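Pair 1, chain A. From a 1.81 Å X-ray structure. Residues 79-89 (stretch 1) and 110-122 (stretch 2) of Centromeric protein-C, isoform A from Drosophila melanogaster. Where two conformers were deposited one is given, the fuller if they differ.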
# COMPACT_ATOMS: atom_id res chain seq x y z
N GLN A 79 -4.42 3.47 21.49
CA GLN A 79 -5.77 2.97 21.24
C GLN A 79 -6.29 3.53 19.92
O GLN A 79 -6.20 4.74 19.67
CB GLN A 79 -6.74 3.34 22.37
CG GLN A 79 -8.12 2.73 22.17
CD GLN A 79 -8.95 2.71 23.45
OE1 GLN A 79 -8.91 3.66 24.24
NE2 GLN A 79 -9.71 1.63 23.67
N ALA A 80 -6.81 2.65 19.06
CA ALA A 80 -7.46 3.07 17.81
C ALA A 80 -8.80 3.69 18.19
O ALA A 80 -9.87 3.10 18.02
CB ALA A 80 -7.62 1.90 16.84
N LYS A 81 -8.73 4.92 18.70
CA LYS A 81 -9.87 5.53 19.39
C LYS A 81 -11.01 5.88 18.43
O LYS A 81 -12.18 5.70 18.76
CB LYS A 81 -9.38 6.77 20.13
CG LYS A 81 -10.38 7.44 21.05
CD LYS A 81 -9.71 8.64 21.76
CE LYS A 81 -10.74 9.71 22.12
NZ LYS A 81 -10.13 10.94 22.71
N VAL A 82 -10.68 6.38 17.23
CA VAL A 82 -11.66 6.88 16.27
C VAL A 82 -11.65 6.07 14.98
O VAL A 82 -12.69 5.60 14.52
CB VAL A 82 -11.44 8.38 15.97
CG1 VAL A 82 -12.41 8.87 14.89
CG2 VAL A 82 -11.57 9.22 17.23
N HIS A 83 -10.46 5.90 14.37
CA HIS A 83 -10.38 5.22 13.09
C HIS A 83 -9.74 3.85 13.25
O HIS A 83 -8.63 3.75 13.78
CB HIS A 83 -9.56 6.06 12.09
CG HIS A 83 -10.25 7.33 11.70
ND1 HIS A 83 -11.32 7.36 10.84
CD2 HIS A 83 -10.03 8.61 12.08
CE1 HIS A 83 -11.74 8.61 10.70
NE2 HIS A 83 -10.97 9.39 11.43
N PRO A 84 -10.39 2.78 12.79
CA PRO A 84 -9.69 1.51 12.64
C PRO A 84 -8.58 1.66 11.61
O PRO A 84 -8.57 2.60 10.82
CB PRO A 84 -10.77 0.54 12.13
CG PRO A 84 -12.06 1.30 12.19
CD PRO A 84 -11.73 2.76 12.17
N LEU A 85 -7.64 0.74 11.63
CA LEU A 85 -6.58 0.85 10.63
C LEU A 85 -6.12 -0.53 10.19
O LEU A 85 -6.45 -1.55 10.79
CB LEU A 85 -5.43 1.70 11.16
CG LEU A 85 -4.70 1.39 12.45
CD1 LEU A 85 -3.75 0.29 12.15
CD2 LEU A 85 -3.92 2.63 12.84
N LYS A 86 -5.38 -0.55 9.09
CA LYS A 86 -4.69 -1.74 8.62
C LYS A 86 -3.20 -1.41 8.56
O LYS A 86 -2.83 -0.35 8.07
CB LYS A 86 -5.19 -2.17 7.24
CG LYS A 86 -6.68 -2.48 7.20
CD LYS A 86 -7.17 -2.99 5.86
CE LYS A 86 -8.70 -3.16 5.88
NZ LYS A 86 -9.41 -1.86 6.07
N LEU A 87 -2.37 -2.31 9.08
CA LEU A 87 -0.92 -2.16 9.00
C LEU A 87 -0.39 -3.18 8.01
O LEU A 87 -0.59 -4.39 8.18
CB LEU A 87 -0.29 -2.35 10.38
CG LEU A 87 -0.80 -1.44 11.51
CD1 LEU A 87 -0.19 -1.85 12.85
CD2 LEU A 87 -0.46 0.03 11.22
N LEU A 88 0.29 -2.70 6.97
CA LEU A 88 0.76 -3.53 5.87
C LEU A 88 2.26 -3.32 5.71
O LEU A 88 2.70 -2.21 5.39
CB LEU A 88 0.01 -3.18 4.58
CG LEU A 88 0.43 -3.86 3.28
CD1 LEU A 88 0.26 -5.37 3.38
CD2 LEU A 88 -0.41 -3.30 2.15
N VAL A 89 3.04 -4.39 5.90
CA VAL A 89 4.49 -4.26 5.93
C VAL A 89 5.02 -4.01 4.52
O VAL A 89 4.76 -4.78 3.59
CB VAL A 89 5.14 -5.50 6.57
CG1 VAL A 89 6.65 -5.40 6.52
CG2 VAL A 89 4.67 -5.63 8.02
N VAL A 110 3.55 -11.66 14.35
CA VAL A 110 4.78 -11.32 13.64
C VAL A 110 4.44 -11.14 12.18
O VAL A 110 3.85 -12.05 11.57
CB VAL A 110 5.86 -12.40 13.80
CG1 VAL A 110 7.16 -11.98 13.07
CG2 VAL A 110 6.12 -12.70 15.26
N LEU A 111 4.82 -9.99 11.61
CA LEU A 111 4.49 -9.63 10.23
C LEU A 111 5.76 -9.46 9.41
O LEU A 111 6.67 -8.71 9.81
CB LEU A 111 3.65 -8.35 10.17
CG LEU A 111 2.37 -8.30 11.05
CD1 LEU A 111 1.77 -6.91 10.97
CD2 LEU A 111 1.34 -9.33 10.60
N ARG A 112 5.81 -10.12 8.26
CA ARG A 112 6.88 -9.92 7.29
C ARG A 112 6.32 -9.17 6.09
O ARG A 112 5.14 -8.84 6.03
CB ARG A 112 7.50 -11.25 6.86
CG ARG A 112 8.36 -11.90 7.93
CD ARG A 112 8.57 -13.38 7.67
NE ARG A 112 8.02 -14.19 8.76
CZ ARG A 112 8.56 -14.29 9.97
NH1 ARG A 112 9.69 -13.65 10.26
NH2 ARG A 112 7.98 -15.04 10.89
N VAL A 113 7.19 -8.90 5.11
CA VAL A 113 6.81 -8.00 4.03
C VAL A 113 5.59 -8.54 3.29
O VAL A 113 5.49 -9.73 2.98
CB VAL A 113 8.01 -7.77 3.10
CG1 VAL A 113 8.35 -9.04 2.31
CG2 VAL A 113 7.72 -6.59 2.18
N GLY A 114 4.63 -7.65 3.04
CA GLY A 114 3.38 -7.99 2.40
C GLY A 114 2.31 -8.51 3.34
O GLY A 114 1.15 -8.66 2.91
N ASP A 115 2.65 -8.79 4.60
CA ASP A 115 1.65 -9.20 5.58
C ASP A 115 0.90 -7.98 6.10
O ASP A 115 1.44 -6.87 6.18
CB ASP A 115 2.31 -9.93 6.76
CG ASP A 115 2.97 -11.22 6.37
OD1 ASP A 115 2.76 -11.70 5.23
OD2 ASP A 115 3.72 -11.77 7.21
N MET A 116 -0.36 -8.19 6.47
CA MET A 116 -1.24 -7.14 6.97
C MET A 116 -1.94 -7.58 8.25
O MET A 116 -2.24 -8.77 8.44
CB MET A 116 -2.29 -6.76 5.90
CG MET A 116 -3.17 -5.58 6.28
SD MET A 116 -4.72 -6.19 7.00
CE MET A 116 -5.41 -6.93 5.55
N ILE A 117 -2.22 -6.62 9.12
CA ILE A 117 -3.07 -6.84 10.28
C ILE A 117 -4.14 -5.76 10.33
O ILE A 117 -3.88 -4.59 10.04
CB ILE A 117 -2.26 -6.90 11.60
CG1 ILE A 117 -3.16 -7.37 12.75
CG2 ILE A 117 -1.65 -5.54 11.92
CD1 ILE A 117 -2.37 -7.69 14.04
N GLU A 118 -5.37 -6.16 10.67
CA GLU A 118 -6.51 -5.28 10.83
C GLU A 118 -6.64 -4.94 12.31
O GLU A 118 -6.70 -5.85 13.15
CB GLU A 118 -7.78 -5.97 10.30
CG GLU A 118 -8.93 -5.07 9.89
CD GLU A 118 -10.00 -5.81 9.07
OE1 GLU A 118 -9.94 -7.05 8.95
OE2 GLU A 118 -10.90 -5.13 8.54
N ILE A 119 -6.64 -3.65 12.63
CA ILE A 119 -6.78 -3.12 13.99
C ILE A 119 -8.18 -2.52 14.08
O ILE A 119 -8.45 -1.48 13.47
CB ILE A 119 -5.71 -2.06 14.30
CG1 ILE A 119 -4.30 -2.55 13.94
CG2 ILE A 119 -5.80 -1.59 15.77
CD1 ILE A 119 -3.68 -3.50 14.91
N ASP A 120 -9.06 -3.16 14.85
CA ASP A 120 -10.42 -2.66 14.97
C ASP A 120 -10.49 -1.41 15.86
O ASP A 120 -9.59 -1.13 16.66
CB ASP A 120 -11.34 -3.74 15.56
CG ASP A 120 -11.33 -5.01 14.75
OD1 ASP A 120 -11.67 -4.95 13.55
OD2 ASP A 120 -10.92 -6.06 15.29
N ARG A 121 -11.59 -0.68 15.72
CA ARG A 121 -11.81 0.47 16.56
C ARG A 121 -11.82 0.06 18.03
O ARG A 121 -12.42 -0.96 18.40
CB ARG A 121 -13.14 1.14 16.18
CG ARG A 121 -13.39 2.44 16.93
CD ARG A 121 -14.52 3.22 16.29
NE ARG A 121 -14.62 4.55 16.86
CZ ARG A 121 -15.48 5.48 16.45
NH1 ARG A 121 -16.32 5.21 15.47
NH2 ARG A 121 -15.49 6.67 17.04
N GLY A 122 -11.09 0.81 18.85
CA GLY A 122 -10.99 0.56 20.28
C GLY A 122 -9.87 -0.37 20.69
O GLY A 122 -9.58 -0.45 21.89

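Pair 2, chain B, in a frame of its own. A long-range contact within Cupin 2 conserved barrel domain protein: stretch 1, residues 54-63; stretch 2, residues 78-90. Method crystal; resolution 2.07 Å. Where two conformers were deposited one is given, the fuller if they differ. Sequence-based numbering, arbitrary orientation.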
# COMPACT_ATOMS: atom_id res chain seq x y z
N ALA B 54 16.10 16.07 0.74
CA ALA B 54 16.78 14.90 1.37
C ALA B 54 16.13 14.50 2.71
O ALA B 54 16.47 15.03 3.77
CB ALA B 54 18.31 15.17 1.54
N MSE B 55 15.21 13.53 2.62
CA MSE B 55 14.31 13.13 3.71
C MSE B 55 15.04 12.45 4.86
O MSE B 55 16.02 11.73 4.64
CB MSE B 55 13.28 12.16 3.15
CG MSE B 55 12.40 12.77 2.05
SE MSE B 55 11.26 14.20 2.80
CE MSE B 55 12.04 15.88 2.14
N LEU B 56 14.56 12.67 6.09
CA LEU B 56 15.20 12.09 7.30
C LEU B 56 14.94 10.57 7.43
O LEU B 56 15.70 9.86 8.10
CB LEU B 56 14.77 12.82 8.59
CG LEU B 56 15.79 13.72 9.31
CD1 LEU B 56 15.08 14.65 10.32
CD2 LEU B 56 16.91 12.90 10.02
N GLY B 57 13.86 10.08 6.81
CA GLY B 57 13.57 8.64 6.75
C GLY B 57 13.25 8.15 5.35
O GLY B 57 13.06 8.95 4.41
N ASN B 58 13.16 6.82 5.21
CA ASN B 58 12.88 6.18 3.94
C ASN B 58 11.44 6.44 3.47
O ASN B 58 10.54 6.68 4.29
CB ASN B 58 13.13 4.67 4.02
CG ASN B 58 14.53 4.34 4.54
OD1 ASN B 58 15.53 4.71 3.94
ND2 ASN B 58 14.60 3.64 5.68
N ARG B 59 11.26 6.40 2.16
CA ARG B 59 9.95 6.51 1.56
C ARG B 59 9.74 5.34 0.60
O ARG B 59 10.69 4.92 -0.09
CB ARG B 59 9.84 7.80 0.76
CG ARG B 59 10.04 9.08 1.56
CD ARG B 59 8.78 9.49 2.29
NE ARG B 59 8.93 10.70 3.09
CZ ARG B 59 9.41 10.74 4.34
NH1 ARG B 59 9.87 9.64 4.93
NH2 ARG B 59 9.46 11.89 5.00
N TYR B 60 8.53 4.82 0.59
CA TYR B 60 8.12 3.74 -0.26
C TYR B 60 6.83 4.18 -0.96
O TYR B 60 5.99 4.85 -0.36
CB TYR B 60 7.83 2.47 0.57
CG TYR B 60 8.95 2.12 1.49
CD1 TYR B 60 9.94 1.27 1.09
CD2 TYR B 60 9.01 2.64 2.77
CE1 TYR B 60 11.04 0.97 1.93
CE2 TYR B 60 10.08 2.35 3.62
CZ TYR B 60 11.09 1.52 3.19
OH TYR B 60 12.14 1.21 4.04
N TYR B 61 6.68 3.77 -2.21
CA TYR B 61 5.57 4.13 -3.05
C TYR B 61 5.01 2.89 -3.67
O TYR B 61 5.79 2.06 -4.18
CB TYR B 61 6.05 5.05 -4.17
CG TYR B 61 6.41 6.41 -3.65
CD1 TYR B 61 5.43 7.34 -3.36
CD2 TYR B 61 7.74 6.76 -3.36
CE1 TYR B 61 5.71 8.58 -2.86
CE2 TYR B 61 8.04 8.01 -2.86
CZ TYR B 61 7.01 8.91 -2.61
OH TYR B 61 7.25 10.13 -2.08
N TYR B 62 3.68 2.78 -3.63
CA TYR B 62 2.96 1.79 -4.44
C TYR B 62 2.05 2.54 -5.39
O TYR B 62 1.23 3.39 -4.96
CB TYR B 62 2.16 0.82 -3.53
CG TYR B 62 1.32 -0.13 -4.36
CD1 TYR B 62 1.93 -1.13 -5.13
CD2 TYR B 62 -0.05 0.01 -4.46
CE1 TYR B 62 1.21 -1.96 -5.92
CE2 TYR B 62 -0.80 -0.87 -5.27
CZ TYR B 62 -0.15 -1.83 -6.00
OH TYR B 62 -0.81 -2.70 -6.81
N CYS B 63 2.19 2.28 -6.69
CA CYS B 63 1.41 2.99 -7.71
C CYS B 63 0.15 2.19 -8.04
O CYS B 63 0.23 1.00 -8.43
CB CYS B 63 2.26 3.20 -8.96
SG CYS B 63 1.38 3.90 -10.31
N THR B 78 11.24 4.71 -14.10
CA THR B 78 9.86 4.74 -14.55
C THR B 78 9.00 3.98 -13.53
O THR B 78 9.43 2.99 -12.96
CB THR B 78 9.77 4.12 -15.97
OG1 THR B 78 10.34 5.05 -16.91
CG2 THR B 78 8.33 3.85 -16.35
N ILE B 79 7.79 4.48 -13.28
CA ILE B 79 6.87 3.83 -12.35
C ILE B 79 5.51 3.74 -13.03
O ILE B 79 5.08 4.66 -13.70
CB ILE B 79 6.82 4.51 -10.92
CG1 ILE B 79 6.10 3.60 -9.91
CG2 ILE B 79 6.10 5.88 -10.93
CD1 ILE B 79 6.23 4.04 -8.40
N SER B 80 4.87 2.60 -12.85
CA SER B 80 3.58 2.32 -13.47
C SER B 80 2.65 1.62 -12.50
O SER B 80 3.07 1.12 -11.42
CB SER B 80 3.79 1.45 -14.72
OG SER B 80 2.56 1.29 -15.41
N ASN B 81 1.37 1.57 -12.86
CA ASN B 81 0.38 0.85 -12.06
C ASN B 81 0.84 -0.56 -11.64
O ASN B 81 1.25 -1.30 -12.47
CB ASN B 81 -0.91 0.71 -12.88
CG ASN B 81 -2.12 0.37 -12.03
OD1 ASN B 81 -3.20 0.28 -12.55
ND2 ASN B 81 -1.95 0.17 -10.73
N GLY B 82 0.72 -0.91 -10.36
CA GLY B 82 1.22 -2.18 -9.83
C GLY B 82 2.65 -2.18 -9.30
O GLY B 82 3.12 -3.17 -8.70
N ASP B 83 3.37 -1.09 -9.52
CA ASP B 83 4.76 -1.04 -9.15
C ASP B 83 4.97 -0.53 -7.73
O ASP B 83 4.24 0.33 -7.26
CB ASP B 83 5.53 -0.13 -10.05
CG ASP B 83 5.79 -0.72 -11.42
OD1 ASP B 83 5.75 -1.95 -11.60
OD2 ASP B 83 6.09 0.10 -12.32
N PHE B 84 6.05 -1.03 -7.12
CA PHE B 84 6.55 -0.62 -5.84
C PHE B 84 7.96 -0.07 -6.00
O PHE B 84 8.75 -0.62 -6.80
CB PHE B 84 6.58 -1.85 -4.96
CG PHE B 84 6.95 -1.57 -3.55
CD1 PHE B 84 8.24 -1.73 -3.11
CD2 PHE B 84 5.99 -1.14 -2.67
CE1 PHE B 84 8.56 -1.50 -1.75
CE2 PHE B 84 6.30 -0.88 -1.34
CZ PHE B 84 7.57 -1.07 -0.88
N LEU B 85 8.27 0.99 -5.26
CA LEU B 85 9.57 1.60 -5.26
C LEU B 85 9.96 2.09 -3.85
O LEU B 85 9.14 2.71 -3.17
CB LEU B 85 9.56 2.82 -6.20
CG LEU B 85 10.84 3.67 -6.35
CD1 LEU B 85 11.97 2.88 -6.97
CD2 LEU B 85 10.53 4.85 -7.19
N GLU B 86 11.20 1.82 -3.46
CA GLU B 86 11.79 2.34 -2.24
C GLU B 86 12.76 3.46 -2.58
O GLU B 86 13.54 3.33 -3.52
CB GLU B 86 12.59 1.28 -1.47
CG GLU B 86 13.51 1.92 -0.41
CD GLU B 86 14.29 0.94 0.50
OE1 GLU B 86 14.07 -0.27 0.47
OE2 GLU B 86 15.15 1.44 1.27
N ILE B 87 12.70 4.53 -1.80
CA ILE B 87 13.64 5.66 -1.89
C ILE B 87 14.27 5.82 -0.51
O ILE B 87 13.59 6.14 0.46
CB ILE B 87 12.91 6.96 -2.33
CG1 ILE B 87 12.15 6.69 -3.64
CG2 ILE B 87 13.89 8.10 -2.48
CD1 ILE B 87 11.63 7.87 -4.36
N THR B 88 15.56 5.53 -0.42
CA THR B 88 16.26 5.59 0.86
C THR B 88 16.44 7.06 1.36
O THR B 88 16.41 8.01 0.59
CB THR B 88 17.62 4.80 0.81
OG1 THR B 88 18.42 5.26 -0.29
CG2 THR B 88 17.36 3.30 0.60
N ALA B 89 16.60 7.21 2.68
CA ALA B 89 16.85 8.49 3.34
C ALA B 89 18.04 9.26 2.73
O ALA B 89 18.95 8.67 2.16
CB ALA B 89 17.10 8.26 4.85
N ASN B 90 17.98 10.59 2.86
CA ASN B 90 19.05 11.50 2.44
C ASN B 90 19.14 11.67 0.91
O ASN B 90 20.21 12.01 0.36
CB ASN B 90 20.40 11.09 3.07
CG ASN B 90 20.31 10.91 4.59
OD1 ASN B 90 19.79 11.79 5.29
ND2 ASN B 90 20.80 9.78 5.09

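Pair 1 and pair 2 build the same frame: a strand (85-89 in pair 1, 59-63 in pair 2) runs antiparallel to a second strand that follows a type II turn. The strand axes approach to 4.7 Å in both, with 165° and 167° between their directions, and fourteen central residues superpose to 0.5 Å.

The backbone sets the register. Leu A85 and Ile A119 form a hydrogen-bonded pair, as do Leu A87 and Ile A117; Arg B59 with Ile B87 and Tyr B61 with Leu B85 repeat them. The turn is tied on in the same way: Val A89 N donates to Asp A115 O (3.0 Å) and Gly A114 N to Val A89 O (2.9 Å), while Cys B63 N donates to Asp B83 O (2.9 Å) and Gly B82 N to Cys B63 O (2.8 Å). The backbone angles of Gly A114 and Gly B82 by themselves call for glycine, because a CB would jam against the preceding carbonyl. The matched aspartates, Asp A115 and Asp B83, each brace the turn from within, OD2 accepting from Arg A112 N (2.9 Å) and from Ser B80 N (2.8 Å).

On the face of Leu A87 and Ile A119, the rule is to fill volume. Leu A87 matches Tyr B61, and their side-chain centres lie 0.9 Å apart although one is aliphatic and the other aromatic. Each reaches the matched isoleucine: Leu A87 CD1 to Ile A119 CG1 at 4.3 Å, Tyr B61 CE2 to Ile B87 CD1 at 3.9 Å. Leu A85 also packs there, its CD1 3.4 Å from Ile A119 CG1, whereas the end of the matching Arg B59 leads away and its NH1 bonds to Asn B58 O (3.1 Å).

On the other face, Lys A86 and Tyr B60 match, as do Met A116 and Phe B84. Lys A86 CB lies 4.1 Å from Met A116 SD, and Tyr B60 CB 3.8 Å from Phe B84 CZ. Opposite the matched glutamates, Lys A86 NZ stays 4.4 Å from Glu A118 OE2, beyond a salt bridge, while Tyr B60 CE1 rests against the aliphatic Glu B86 CG at 3.5 Å.

Beyond the strands the side chains differ. Pro A84 lays CG against Arg A121 CB (4.1 Å), and Arg A121 NE bonds to Lys A81 O (3.3 Å). At the matching positions, Asn B58 OD1 instead accepts from Ala B89 N (3.0 Å), so the Asn B58 side chain adds a bond to the backbone one from Asn B90 N to Met B55 O (2.9 Å).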